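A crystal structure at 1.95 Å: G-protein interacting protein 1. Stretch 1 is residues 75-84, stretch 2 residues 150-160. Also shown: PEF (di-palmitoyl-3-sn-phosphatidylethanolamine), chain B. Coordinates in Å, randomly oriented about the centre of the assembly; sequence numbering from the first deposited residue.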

# COMPACT_ATOMS: atom_id res chain seq x y z
N HIS A 75 9.81 7.10 0.25
CA HIS A 75 10.11 7.50 1.62
C HIS A 75 10.29 6.28 2.50
O HIS A 75 11.21 6.23 3.33
CB HIS A 75 9.03 8.44 2.16
CG HIS A 75 9.05 9.79 1.54
ND1 HIS A 75 10.05 10.71 1.78
CD2 HIS A 75 8.19 10.40 0.68
CE1 HIS A 75 9.81 11.81 1.09
NE2 HIS A 75 8.68 11.65 0.42
N LEU A 76 9.46 5.25 2.28
CA LEU A 76 9.66 4.01 3.02
C LEU A 76 11.05 3.46 2.73
O LEU A 76 11.78 3.09 3.66
CB LEU A 76 8.57 3.00 2.65
CG LEU A 76 7.17 3.35 3.17
CD1 LEU A 76 6.13 2.44 2.55
CD2 LEU A 76 7.11 3.27 4.69
N ASP A 77 11.46 3.48 1.46
CA ASP A 77 12.80 3.03 1.12
C ASP A 77 13.84 3.83 1.89
O ASP A 77 14.73 3.25 2.53
CB ASP A 77 13.03 3.15 -0.39
CG ASP A 77 14.35 2.52 -0.82
OD1 ASP A 77 15.13 3.20 -1.51
OD2 ASP A 77 14.60 1.35 -0.46
N ARG A 78 13.68 5.16 1.92
CA ARG A 78 14.62 5.98 2.67
C ARG A 78 14.67 5.54 4.13
O ARG A 78 15.75 5.30 4.68
CB ARG A 78 14.24 7.46 2.57
CG ARG A 78 14.33 8.03 1.16
CD ARG A 78 14.08 9.52 1.18
NE ARG A 78 14.15 10.11 -0.15
CZ ARG A 78 13.80 11.36 -0.43
NH1 ARG A 78 13.35 12.16 0.53
NH2 ARG A 78 13.90 11.82 -1.67
N ALA A 79 13.49 5.38 4.74
CA ALA A 79 13.48 4.99 6.14
C ALA A 79 14.03 3.59 6.31
O ALA A 79 14.71 3.31 7.31
CB ALA A 79 12.06 5.09 6.70
N PHE A 80 13.80 2.72 5.34
CA PHE A 80 14.31 1.37 5.47
C PHE A 80 15.83 1.34 5.43
O PHE A 80 16.42 0.38 5.93
CB PHE A 80 13.74 0.45 4.39
CG PHE A 80 14.13 -0.98 4.57
CD1 PHE A 80 13.62 -1.72 5.62
CD2 PHE A 80 15.02 -1.59 3.70
CE1 PHE A 80 13.98 -3.04 5.81
CE2 PHE A 80 15.39 -2.92 3.88
CZ PHE A 80 14.87 -3.64 4.93
N ARG A 81 16.46 2.38 4.89
CA ARG A 81 17.92 2.42 4.94
C ARG A 81 18.42 2.43 6.38
O ARG A 81 19.52 1.94 6.67
CB ARG A 81 18.45 3.64 4.18
CG ARG A 81 19.97 3.81 4.21
CD ARG A 81 20.39 4.80 5.28
NE ARG A 81 21.84 5.01 5.34
CZ ARG A 81 22.67 4.29 6.08
NH1 ARG A 81 23.96 4.56 6.08
NH2 ARG A 81 22.20 3.28 6.81
N TYR A 82 17.61 2.95 7.31
CA TYR A 82 17.98 3.02 8.71
C TYR A 82 17.31 1.95 9.55
O TYR A 82 17.47 1.94 10.78
CB TYR A 82 17.64 4.41 9.28
CG TYR A 82 18.27 5.53 8.49
CD1 TYR A 82 19.60 5.89 8.69
CD2 TYR A 82 17.54 6.22 7.52
CE1 TYR A 82 20.18 6.92 7.96
CE2 TYR A 82 18.11 7.24 6.79
CZ TYR A 82 19.43 7.59 7.01
OH TYR A 82 20.00 8.60 6.27
N TYR A 83 16.56 1.04 8.93
CA TYR A 83 15.93 -0.04 9.68
C TYR A 83 16.99 -0.93 10.30
O TYR A 83 17.83 -1.50 9.59
CB TYR A 83 15.01 -0.85 8.78
CG TYR A 83 14.35 -2.03 9.47
CD1 TYR A 83 13.34 -1.83 10.40
CD2 TYR A 83 14.75 -3.33 9.21
CE1 TYR A 83 12.74 -2.91 11.04
CE2 TYR A 83 14.16 -4.41 9.85
CZ TYR A 83 13.15 -4.19 10.76
OH TYR A 83 12.57 -5.26 11.39
N GLY A 84 16.96 -1.04 11.63
CA GLY A 84 17.93 -1.84 12.35
C GLY A 84 19.10 -1.07 12.91
O GLY A 84 19.83 -1.61 13.74
N ASP A 150 10.43 -10.01 7.67
CA ASP A 150 10.68 -9.84 6.24
C ASP A 150 10.13 -8.51 5.71
O ASP A 150 9.60 -8.44 4.60
CB ASP A 150 10.12 -11.02 5.44
CG ASP A 150 10.93 -12.29 5.65
OD1 ASP A 150 12.15 -12.19 5.88
OD2 ASP A 150 10.35 -13.39 5.59
N LEU A 151 10.28 -7.45 6.51
CA LEU A 151 10.13 -6.11 5.95
C LEU A 151 11.07 -5.90 4.77
O LEU A 151 10.73 -5.17 3.82
CB LEU A 151 10.41 -5.07 7.04
CG LEU A 151 10.30 -3.59 6.66
CD1 LEU A 151 8.86 -3.24 6.25
CD2 LEU A 151 10.77 -2.73 7.81
N PHE A 152 12.23 -6.57 4.78
CA PHE A 152 13.18 -6.45 3.68
C PHE A 152 12.57 -6.88 2.36
O PHE A 152 12.81 -6.23 1.33
CB PHE A 152 14.44 -7.27 3.97
CG PHE A 152 15.33 -7.45 2.77
CD1 PHE A 152 16.16 -6.42 2.35
CD2 PHE A 152 15.32 -8.63 2.04
CE1 PHE A 152 16.97 -6.57 1.24
CE2 PHE A 152 16.13 -8.79 0.93
CZ PHE A 152 16.95 -7.76 0.52
N LEU A 153 11.81 -7.97 2.35
CA LEU A 153 11.21 -8.44 1.11
C LEU A 153 10.23 -7.41 0.55
O LEU A 153 10.21 -7.14 -0.66
CB LEU A 153 10.52 -9.78 1.33
CG LEU A 153 11.43 -10.91 1.81
CD1 LEU A 153 10.66 -12.22 1.88
CD2 LEU A 153 12.64 -11.05 0.90
N LEU A 154 9.42 -6.82 1.43
CA LEU A 154 8.44 -5.84 0.99
C LEU A 154 9.11 -4.58 0.45
O LEU A 154 8.81 -4.14 -0.66
CB LEU A 154 7.49 -5.49 2.13
CG LEU A 154 6.53 -4.34 1.81
CD1 LEU A 154 5.65 -4.70 0.62
CD2 LEU A 154 5.69 -3.98 3.02
N ILE A 155 10.02 -3.99 1.24
CA ILE A 155 10.63 -2.74 0.80
C ILE A 155 11.50 -2.97 -0.43
O ILE A 155 11.49 -2.17 -1.37
CB ILE A 155 11.44 -2.11 1.94
CG1 ILE A 155 10.55 -1.87 3.16
CG2 ILE A 155 12.09 -0.81 1.47
CD1 ILE A 155 9.30 -1.06 2.86
N SER A 156 12.25 -4.08 -0.45
CA SER A 156 13.10 -4.37 -1.59
C SER A 156 12.30 -4.70 -2.84
O SER A 156 12.82 -4.58 -3.95
CB SER A 156 14.06 -5.51 -1.26
OG SER A 156 13.37 -6.75 -1.18
N ALA A 157 11.03 -5.11 -2.69
CA ALA A 157 10.19 -5.23 -3.87
C ALA A 157 9.57 -3.90 -4.27
O ALA A 157 9.35 -3.65 -5.46
CB ALA A 157 9.09 -6.27 -3.62
N LEU A 158 9.30 -3.03 -3.29
CA LEU A 158 8.64 -1.75 -3.57
C LEU A 158 9.60 -0.74 -4.20
O LEU A 158 9.19 0.04 -5.07
CB LEU A 158 8.05 -1.18 -2.29
CG LEU A 158 6.79 -1.86 -1.74
CD1 LEU A 158 6.31 -1.15 -0.48
CD2 LEU A 158 5.70 -1.90 -2.80
N ASN A 159 10.86 -0.72 -3.76
CA ASN A 159 11.77 0.34 -4.17
C ASN A 159 12.27 0.19 -5.60
O ASN A 159 12.96 1.08 -6.09
CB ASN A 159 12.97 0.42 -3.20
CG ASN A 159 13.81 -0.85 -3.18
OD1 ASN A 159 13.60 -1.78 -3.96
ND2 ASN A 159 14.78 -0.89 -2.27
N LYS A 160 11.93 -0.92 -6.27
CA LYS A 160 12.26 -1.04 -7.68
C LYS A 160 11.35 -0.19 -8.55
O LYS A 160 11.70 0.11 -9.69
CB LYS A 160 12.17 -2.51 -8.12
CG LYS A 160 12.86 -3.50 -7.20
CD LYS A 160 14.34 -3.20 -7.06
CE LYS A 160 15.06 -4.30 -6.29
NZ LYS A 160 15.46 -3.87 -4.91
C2 PEF B . 0.17 -5.77 -10.89
C1 PEF B . -0.21 -4.93 -12.10
N PEF B . 3.35 -2.69 -16.29
C3 PEF B . 1.55 -6.38 -11.04
C4 PEF B . 1.21 -2.64 -15.16
C5 PEF B . 2.04 -2.09 -16.31
C10 PEF B . -0.35 -5.51 -8.57
C11 PEF B . -0.64 -4.64 -7.37
C12 PEF B . 0.03 -5.17 -6.11
C13 PEF B . -0.04 -4.08 -5.05
C14 PEF B . 0.46 -4.52 -3.67
C15 PEF B . 0.67 -3.28 -2.81
C16 PEF B . 1.05 -3.64 -1.38
C17 PEF B . 1.64 -2.44 -0.64
C18 PEF B . 0.81 -1.18 -0.85
C19 PEF B . 0.76 -0.33 0.42
C20 PEF B . 2.15 -0.08 1.00
C21 PEF B . 2.17 -0.43 2.49
C22 PEF B . 3.58 -0.31 3.07
C23 PEF B . 3.68 -1.02 4.41
C24 PEF B . 5.04 -0.80 5.04
C25 PEF B . 5.22 -1.63 6.29
C30 PEF B . 3.15 -5.24 -9.53
C31 PEF B . 4.19 -4.17 -9.27
C32 PEF B . 3.57 -3.04 -8.46
C33 PEF B . 2.58 -2.24 -9.30
C34 PEF B . 1.51 -1.60 -8.41
C35 PEF B . 0.64 -0.63 -9.20
C36 PEF B . -0.72 -0.46 -8.54
C37 PEF B . -1.43 0.81 -9.02
C38 PEF B . -2.86 0.87 -8.50
C39 PEF B . -3.14 2.18 -7.77
C40 PEF B . -4.58 2.26 -7.28
C41 PEF B . -4.92 1.15 -6.30
C42 PEF B . -4.08 1.23 -5.02
C43 PEF B . -4.58 0.23 -3.99
C44 PEF B . -3.74 0.26 -2.72
C45 PEF B . -4.37 -0.57 -1.63
O4 PEF B . -0.57 -6.71 -8.56
O5 PEF B . 2.83 -6.03 -8.65
O2 PEF B . 0.20 -4.89 -9.76
O3 PEF B . 2.51 -5.34 -10.82
O1P PEF B . -0.14 -6.08 -15.67
O2P PEF B . -1.10 -3.89 -14.57
O3P PEF B . 0.42 -5.45 -13.27
O4P PEF B . 1.31 -4.07 -15.13
P PEF B . 0.00 -4.91 -14.73
O HOH W 1 11.52 -7.58 9.52

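This is a mostly apolar contact between two helices and the loop that follows the first, centred on the ring of Phe 80, with one side-chain hydrogen bond at one end and a water bridge at the other. The helical parts of the two stretches approach to 9.6 Å between axes. Their N-to-C directions differ by 134°, so they run closer to antiparallel than parallel, but clearly splayed. The two stretches together bury 405 Å².

Phe 80 gives up more surface to the contact than any other residue. Its CA-to-CB bond points toward stretch 2, and chi1 near 180° (t) carries the ring out among Leu 151, Phe 152 and Ile 155. These three residues meet it in different ways. Ile 155 lies over one face, with CB 4.2 Å from the centroid of the Phe 80 ring and 20° off the ring normal, a CH-pi contact. Its CG2 also packs 3.6 Å from Phe 80 CB. Leu 151 sits at the ring edge, with CD2 3.7 Å from Phe 80 CD1. Phe 152 comes in obliquely: its CA is 3.5 Å from Phe 80 CZ, and its CB is 3.8 Å from the same CZ. A flat, wide side chain suits this place because it can touch residues on successive turns of the facing helix.

Ile 155 is the main partner on stretch 2. It is buried, and its branched side chain offers separate methyl groups to different neighbours. While CG2 meets Phe 80, CD1 reaches Leu 76, at 4.1 Å from Leu 76 CB. Leu 76 is itself buried. Its CD1 lies 3.8 Å from C22 of the bound phosphatidylethanolamine, so this leucine packs against both the helix and a lipid chain.

Leu 151 plays a similar double part. Its CD2 touches the Phe 80 edge and also lies over one face of the Tyr 83 ring, 3.8 Å from the centroid and 13° off the normal. Its other methyl, CD1, is 4.0 Å from C25 of the lipid. A leucine fits here because its two methyls diverge, one to the aromatic rings and one to the acyl chain.

The direct polar link lies at the other end. Asn 159 ND2 donates to Asp 77 OD2 at 2.9 Å, with an N-H...O angle of 162°, close to straight. The CA atoms of Asp 77 and Asn 159 are 6.0 Å apart. The CA-to-CB bond of Asp 77 points sideways, but the end of its side chain comes nearer stretch 2. An amide can donate through ND2 while keeping OD1 free to accept, and Lys 160 NZ donates to Asn 159 OD1 at 3.0 Å. The same Asp 77 OD2 lies 3.8 Å from Ile 155 CG2, so the hydrogen bond borders the apolar patch.

Near the start of the helix in stretch 2, water 1 joins the stretches. It donates to Tyr 83 OH at 3.2 Å and accepts from Leu 151 N at 3.3 Å.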